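Local coordinates for protein alanine racemase (Acinetobacter baumannii, PDB 4QHR) that belongs to the alanine racemase family, two-domain proteins in which a TIM-barrel N-terminal domain precedes a mainly beta C-terminal domain, at residues V98-K110 with L133-L147. Numbering follows the deposited sequence.
Sequences VIHHQQQFEWLIK and LGFKDPEIIEVIKTL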
loop_
_atom_site.group_PDB
_atom_site.type_symbol
_atom_site.label_atom_id
_atom_site.label_comp_id
_atom_site.label_asym_id
_atom_site.label_seq_id
_atom_site.Cartn_x
_atom_site.Cartn_y
_atom_site.Cartn_z
ATOM N N VAL A 98 4.598 11.874 -24.890
ATOM C CA VAL A 98 5.833 11.202 -25.130
ATOM C C VAL A 98 5.592 10.130 -26.193
ATOM O O VAL A 98 4.558 9.450 -26.175
ATOM C CB VAL A 98 6.384 10.537 -23.859
ATOM C CG1 VAL A 98 7.246 9.340 -24.191
ATOM C CG2 VAL A 98 7.192 11.546 -23.075
ATOM N N ILE A 99 6.525 9.974 -27.131
ATOM C CA ILE A 99 6.574 8.757 -27.917
ATOM C C ILE A 99 7.900 8.042 -27.623
ATOM O O ILE A 99 8.961 8.661 -27.486
ATOM C CB ILE A 99 6.361 8.975 -29.454
ATOM C CG1 ILE A 99 7.493 9.759 -30.091
ATOM C CG2 ILE A 99 4.997 9.597 -29.725
ATOM C CD1 ILE A 99 7.515 9.694 -31.610
ATOM N N HIS A 100 7.820 6.730 -27.492
ATOM C CA HIS A 100 8.998 5.940 -27.147
ATOM C C HIS A 100 9.194 4.712 -28.068
ATOM O O HIS A 100 10.204 4.050 -27.957
ATOM C CB HIS A 100 8.992 5.534 -25.658
ATOM C CG HIS A 100 7.837 4.664 -25.290
ATOM N ND1 HIS A 100 7.794 3.320 -25.601
ATOM C CD2 HIS A 100 6.669 4.952 -24.661
ATOM C CE1 HIS A 100 6.656 2.817 -25.164
ATOM N NE2 HIS A 100 5.938 3.794 -24.625
ATOM N N HIS A 101 8.266 4.422 -28.966
ATOM C CA HIS A 101 8.436 3.280 -29.854
ATOM C C HIS A 101 7.593 3.467 -31.095
ATOM O O HIS A 101 6.686 4.341 -31.143
ATOM C CB HIS A 101 8.217 1.926 -29.101
ATOM C CG HIS A 101 6.811 1.679 -28.628
ATOM N ND1 HIS A 101 6.329 0.410 -28.394
ATOM C CD2 HIS A 101 5.783 2.523 -28.357
ATOM C CE1 HIS A 101 5.075 0.485 -27.993
ATOM N NE2 HIS A 101 4.718 1.751 -27.975
ATOM N N GLN A 102 7.903 2.662 -32.111
ATOM C CA GLN A 102 7.357 2.789 -33.469
ATOM C C GLN A 102 5.826 2.872 -33.526
ATOM O O GLN A 102 5.261 3.707 -34.219
ATOM C CB GLN A 102 7.868 1.622 -34.331
ATOM C CG GLN A 102 7.642 1.721 -35.825
ATOM C CD GLN A 102 8.250 2.955 -36.465
ATOM O OE1 GLN A 102 9.314 3.445 -36.067
ATOM N NE2 GLN A 102 7.570 3.463 -37.486
ATOM N N GLN A 103 5.164 2.037 -32.732
ATOM C CA GLN A 103 3.722 2.018 -32.669
ATOM C C GLN A 103 3.177 3.429 -32.428
ATOM O O GLN A 103 2.245 3.886 -33.097
ATOM C CB GLN A 103 3.340 1.092 -31.506
ATOM C CG GLN A 103 1.901 1.137 -31.139
ATOM C CD GLN A 103 1.458 -0.046 -30.343
ATOM O OE1 GLN A 103 1.400 0.001 -29.093
ATOM N NE2 GLN A 103 1.112 -1.116 -31.037
ATOM N N GLN A 104 3.740 4.121 -31.440
ATOM C CA GLN A 104 3.215 5.471 -31.070
ATOM C C GLN A 104 3.568 6.502 -32.133
ATOM O O GLN A 104 2.824 7.468 -32.396
ATOM C CB GLN A 104 3.795 5.909 -29.726
ATOM C CG GLN A 104 3.175 5.269 -28.502
ATOM C CD GLN A 104 4.027 5.490 -27.261
ATOM O OE1 GLN A 104 5.234 5.746 -27.349
ATOM N NE2 GLN A 104 3.414 5.386 -26.093
ATOM N N PHE A 105 4.725 6.309 -32.727
ATOM C CA PHE A 105 5.120 7.152 -33.857
ATOM C C PHE A 105 4.080 7.083 -34.941
ATOM O O PHE A 105 3.616 8.123 -35.418
ATOM C CB PHE A 105 6.477 6.727 -34.364
ATOM C CG PHE A 105 6.923 7.474 -35.596
ATOM C CD1 PHE A 105 7.321 8.794 -35.524
ATOM C CD2 PHE A 105 6.948 6.847 -36.814
ATOM C CE1 PHE A 105 7.776 9.468 -36.657
ATOM C CE2 PHE A 105 7.380 7.514 -37.939
ATOM C CZ PHE A 105 7.802 8.829 -37.864
ATOM N N GLU A 106 3.669 5.860 -35.300
ATOM C CA GLU A 106 2.676 5.688 -36.377
ATOM C C GLU A 106 1.368 6.341 -36.014
ATOM O O GLU A 106 0.778 7.037 -36.843
ATOM C CB GLU A 106 2.493 4.194 -36.742
ATOM C CG GLU A 106 3.715 3.685 -37.524
ATOM C CD GLU A 106 3.879 2.182 -37.510
ATOM O OE1 GLU A 106 2.938 1.477 -37.087
ATOM O OE2 GLU A 106 4.983 1.701 -37.880
ATOM N N TRP A 107 0.912 6.156 -34.780
ATOM C CA TRP A 107 -0.362 6.780 -34.370
ATOM C C TRP A 107 -0.324 8.319 -34.381
ATOM O O TRP A 107 -1.314 8.983 -34.727
ATOM C CB TRP A 107 -0.762 6.312 -32.988
ATOM C CG TRP A 107 -0.997 4.833 -32.873
ATOM C CD1 TRP A 107 -1.331 3.956 -33.868
ATOM C CD2 TRP A 107 -0.928 4.055 -31.654
ATOM N NE1 TRP A 107 -1.445 2.677 -33.353
ATOM C CE2 TRP A 107 -1.226 2.718 -31.996
ATOM C CE3 TRP A 107 -0.651 4.369 -30.311
ATOM C CZ2 TRP A 107 -1.255 1.699 -31.044
ATOM C CZ3 TRP A 107 -0.674 3.348 -29.370
ATOM C CH2 TRP A 107 -0.985 2.036 -29.749
ATOM N N LEU A 108 0.807 8.881 -33.978
ATOM C CA LEU A 108 0.977 10.331 -33.901
ATOM C C LEU A 108 0.953 10.943 -35.294
ATOM O O LEU A 108 0.282 11.955 -35.543
ATOM C CB LEU A 108 2.298 10.672 -33.230
ATOM C CG LEU A 108 2.558 12.170 -33.168
ATOM C CD1 LEU A 108 1.574 12.892 -32.217
ATOM C CD2 LEU A 108 3.966 12.388 -32.744
ATOM N N ILE A 109 1.701 10.364 -36.214
ATOM C CA ILE A 109 1.667 10.849 -37.622
ATOM C C ILE A 109 0.265 10.761 -38.192
ATOM O O ILE A 109 -0.212 11.677 -38.848
ATOM C CB ILE A 109 2.599 10.013 -38.526
ATOM C CG1 ILE A 109 4.054 10.229 -38.153
ATOM C CG2 ILE A 109 2.328 10.304 -40.028
ATOM C CD1 ILE A 109 4.560 11.631 -38.272
ATOM N N LYS A 110 -0.392 9.657 -37.925
ATOM C CA LYS A 110 -1.777 9.496 -38.280
ATOM C C LYS A 110 -2.637 10.659 -37.825
ATOM O O LYS A 110 -3.498 11.079 -38.593
ATOM C CB LYS A 110 -2.329 8.187 -37.735
ATOM C CG LYS A 110 -3.756 7.856 -38.155
ATOM C CD LYS A 110 -3.952 6.364 -38.468
ATOM C CE LYS A 110 -5.419 6.041 -38.790
ATOM N NZ LYS A 110 -6.279 5.907 -37.572
ATOM N N LEU A 133 12.150 2.382 -21.639
ATOM C CA LEU A 133 11.414 2.931 -22.786
ATOM C C LEU A 133 12.330 3.785 -23.620
ATOM O O LEU A 133 13.242 4.365 -23.086
ATOM C CB LEU A 133 10.257 3.805 -22.316
ATOM C CG LEU A 133 9.166 3.124 -21.488
ATOM C CD1 LEU A 133 8.065 4.137 -21.259
ATOM C CD2 LEU A 133 8.584 1.865 -22.141
ATOM N N GLY A 134 12.078 3.855 -24.916
ATOM C CA GLY A 134 12.712 4.870 -25.751
ATOM C C GLY A 134 13.284 4.352 -27.062
ATOM O O GLY A 134 13.421 3.150 -27.255
ATOM N N PHE A 135 13.569 5.296 -27.955
ATOM C CA PHE A 135 14.261 4.999 -29.203
ATOM C C PHE A 135 15.742 4.989 -28.943
ATOM O O PHE A 135 16.231 5.774 -28.174
ATOM C CB PHE A 135 13.966 6.027 -30.261
ATOM C CG PHE A 135 12.542 6.032 -30.689
ATOM C CD1 PHE A 135 12.075 5.113 -31.637
ATOM C CD2 PHE A 135 11.639 6.949 -30.136
ATOM C CE1 PHE A 135 10.755 5.117 -32.031
ATOM C CE2 PHE A 135 10.309 6.937 -30.539
ATOM C CZ PHE A 135 9.869 6.015 -31.484
ATOM N N LYS A 136 16.443 4.094 -29.603
ATOM C CA LYS A 136 17.897 4.019 -29.466
ATOM C C LYS A 136 18.591 4.971 -30.448
ATOM O O LYS A 136 17.974 5.492 -31.375
ATOM C CB LYS A 136 18.358 2.575 -29.722
ATOM C CG LYS A 136 17.971 1.635 -28.607
ATOM C CD LYS A 136 17.894 0.159 -28.985
ATOM C CE LYS A 136 17.667 -0.693 -27.738
ATOM N NZ LYS A 136 17.779 -2.166 -27.958
ATOM N N ASP A 137 19.872 5.195 -30.219
ATOM C CA ASP A 137 20.725 5.932 -31.137
ATOM C C ASP A 137 21.247 4.860 -32.084
ATOM O O ASP A 137 21.878 3.942 -31.573
ATOM C CB ASP A 137 21.867 6.576 -30.350
ATOM C CG ASP A 137 22.865 7.297 -31.241
ATOM O OD1 ASP A 137 22.689 7.314 -32.470
ATOM O OD2 ASP A 137 23.816 7.872 -30.688
ATOM N N PRO A 138 21.068 4.960 -33.407
ATOM C CA PRO A 138 20.704 6.221 -34.127
ATOM C C PRO A 138 19.279 6.403 -34.589
ATOM O O PRO A 138 18.984 7.474 -35.112
ATOM C CB PRO A 138 21.615 6.170 -35.381
ATOM C CG PRO A 138 21.742 4.703 -35.668
ATOM C CD PRO A 138 21.784 4.018 -34.310
ATOM N N GLU A 139 18.407 5.416 -34.386
ATOM C CA GLU A 139 17.017 5.491 -34.826
ATOM C C GLU A 139 16.260 6.730 -34.405
ATOM O O GLU A 139 15.426 7.215 -35.146
ATOM C CB GLU A 139 16.211 4.323 -34.290
ATOM N N ILE A 140 16.539 7.217 -33.206
ATOM C CA ILE A 140 15.907 8.415 -32.669
ATOM C C ILE A 140 16.153 9.644 -33.545
ATOM O O ILE A 140 15.315 10.522 -33.631
ATOM C CB ILE A 140 16.313 8.691 -31.200
ATOM C CG1 ILE A 140 15.319 9.674 -30.565
ATOM C CG2 ILE A 140 17.702 9.266 -31.069
ATOM C CD1 ILE A 140 15.409 9.808 -29.055
ATOM N N ILE A 141 17.292 9.685 -34.224
ATOM C CA ILE A 141 17.623 10.837 -35.076
ATOM C C ILE A 141 16.695 10.876 -36.268
ATOM O O ILE A 141 16.198 11.929 -36.619
ATOM C CB ILE A 141 19.102 10.835 -35.507
ATOM C CG1 ILE A 141 19.978 10.959 -34.278
ATOM C CG2 ILE A 141 19.382 11.976 -36.506
ATOM C CD1 ILE A 141 21.426 10.589 -34.521
ATOM N N GLU A 142 16.399 9.727 -36.848
ATOM C CA GLU A 142 15.518 9.694 -37.993
ATOM C C GLU A 142 14.112 10.029 -37.595
ATOM O O GLU A 142 13.429 10.698 -38.343
ATOM C CB GLU A 142 15.602 8.332 -38.696
ATOM C CG GLU A 142 17.054 8.010 -39.097
ATOM C CD GLU A 142 17.659 9.144 -39.933
ATOM O OE1 GLU A 142 17.052 9.405 -41.010
ATOM O OE2 GLU A 142 18.692 9.779 -39.542
ATOM N N VAL A 143 13.694 9.556 -36.409
ATOM C CA VAL A 143 12.362 9.841 -35.870
ATOM C C VAL A 143 12.231 11.348 -35.730
ATOM O O VAL A 143 11.322 11.921 -36.226
ATOM C CB VAL A 143 12.135 9.143 -34.510
ATOM C CG1 VAL A 143 10.873 9.644 -33.811
ATOM C CG2 VAL A 143 12.059 7.631 -34.702
ATOM N N ILE A 144 13.164 11.968 -35.042
ATOM C CA ILE A 144 13.126 13.432 -34.855
ATOM C C ILE A 144 13.140 14.198 -36.192
ATOM O O ILE A 144 12.285 15.062 -36.415
ATOM C CB ILE A 144 14.234 13.856 -33.919
ATOM C CG1 ILE A 144 13.903 13.326 -32.510
ATOM C CG2 ILE A 144 14.379 15.377 -33.883
ATOM C CD1 ILE A 144 15.004 13.505 -31.515
ATOM N N LYS A 145 14.055 13.836 -37.076
ATOM C CA LYS A 145 14.087 14.438 -38.411
ATOM C C LYS A 145 12.755 14.344 -39.094
ATOM O O LYS A 145 12.292 15.343 -39.630
ATOM C CB LYS A 145 15.230 13.881 -39.248
ATOM C CG LYS A 145 16.546 14.381 -38.682
ATOM C CD LYS A 145 17.758 14.215 -39.580
ATOM C CE LYS A 145 18.971 14.780 -38.830
ATOM N NZ LYS A 145 20.109 14.956 -39.769
ATOM N N THR A 146 12.104 13.182 -39.033
ATOM C CA THR A 146 10.830 13.011 -39.671
ATOM C C THR A 146 9.719 13.843 -39.036
ATOM O O THR A 146 8.906 14.461 -39.735
ATOM C CB THR A 146 10.465 11.514 -39.712
ATOM O OG1 THR A 146 11.503 10.810 -40.379
ATOM C CG2 THR A 146 9.210 11.286 -40.485
ATOM N N LEU A 147 9.691 13.883 -37.711
ATOM C CA LEU A 147 8.668 14.660 -37.031
ATOM C C LEU A 147 8.812 16.134 -37.351
ATOM O O LEU A 147 7.799 16.841 -37.617
ATOM C CB LEU A 147 8.762 14.449 -35.506
ATOM C CG LEU A 147 8.336 13.059 -35.059
ATOM C CD1 LEU A 147 8.757 12.795 -33.613
ATOM C CD2 LEU A 147 6.849 12.895 -35.223
HETATM O O HOH W 1 10.249 1.764 -25.675
#
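Phe135 lays one face of its ring against the turn that carries strand 95-99 into helix 102-110. His100 O stands over the ring centre, 3.8 Å above its plane, while Val143 CG2 lies over the opposite face nearer its rim, so the ring has backbone on one side and a helix side chain on the other. Phe135 CZ comes within 3.4 Å of His101 N. A little further along, the His100 ring has Leu133 over one face: Leu133 CD2 lies 3.9 Å from the ring centroid, 19° off the normal, a CH-pi contact. The other face has Gln104 OE1 near its rim, and Gln104 OE1 also accepts a hydrogen bond from the backbone His100 N at 2.8 Å. With no direct hydrogen bond between the segments, a single water carries the polar link, accepting from Gly134 N, donating to His100 O and meeting His100 ND1. At the backbone conformation of Gly134 a CB would be jammed against the carbonyl O of Leu133, which by itself calls for glycine.

Such packing illustrates how neighbouring beta-alpha units of a TIM barrel are joined: helices 102-110 and 139-149 lie side by side outside the parallel strands, and the axes of segments 102-110 and 139-147 run 6° from parallel and come within 12.2 Å of each other. Between them Leu147 sends CD2 to Phe105 CE1, Leu108 CD2 and Ile109 CD1, and CD1 to the tip of Ile99. Val124 of strand 122-125 and Phe152 also touch Leu147 in this tight layer.

Toward solvent the contact thins. Phe105, with CG anti to the backbone N (chi1 176°), turns a ring edge to Thr146, whose CG2 is 3.9 Å from Phe105 CZ, while Thr146 OG1 bonds back to Glu142 O. Exposed Gln102 brings little surface to the other segment, and its NE2 instead donates to Glu106 OE2 within its own helix.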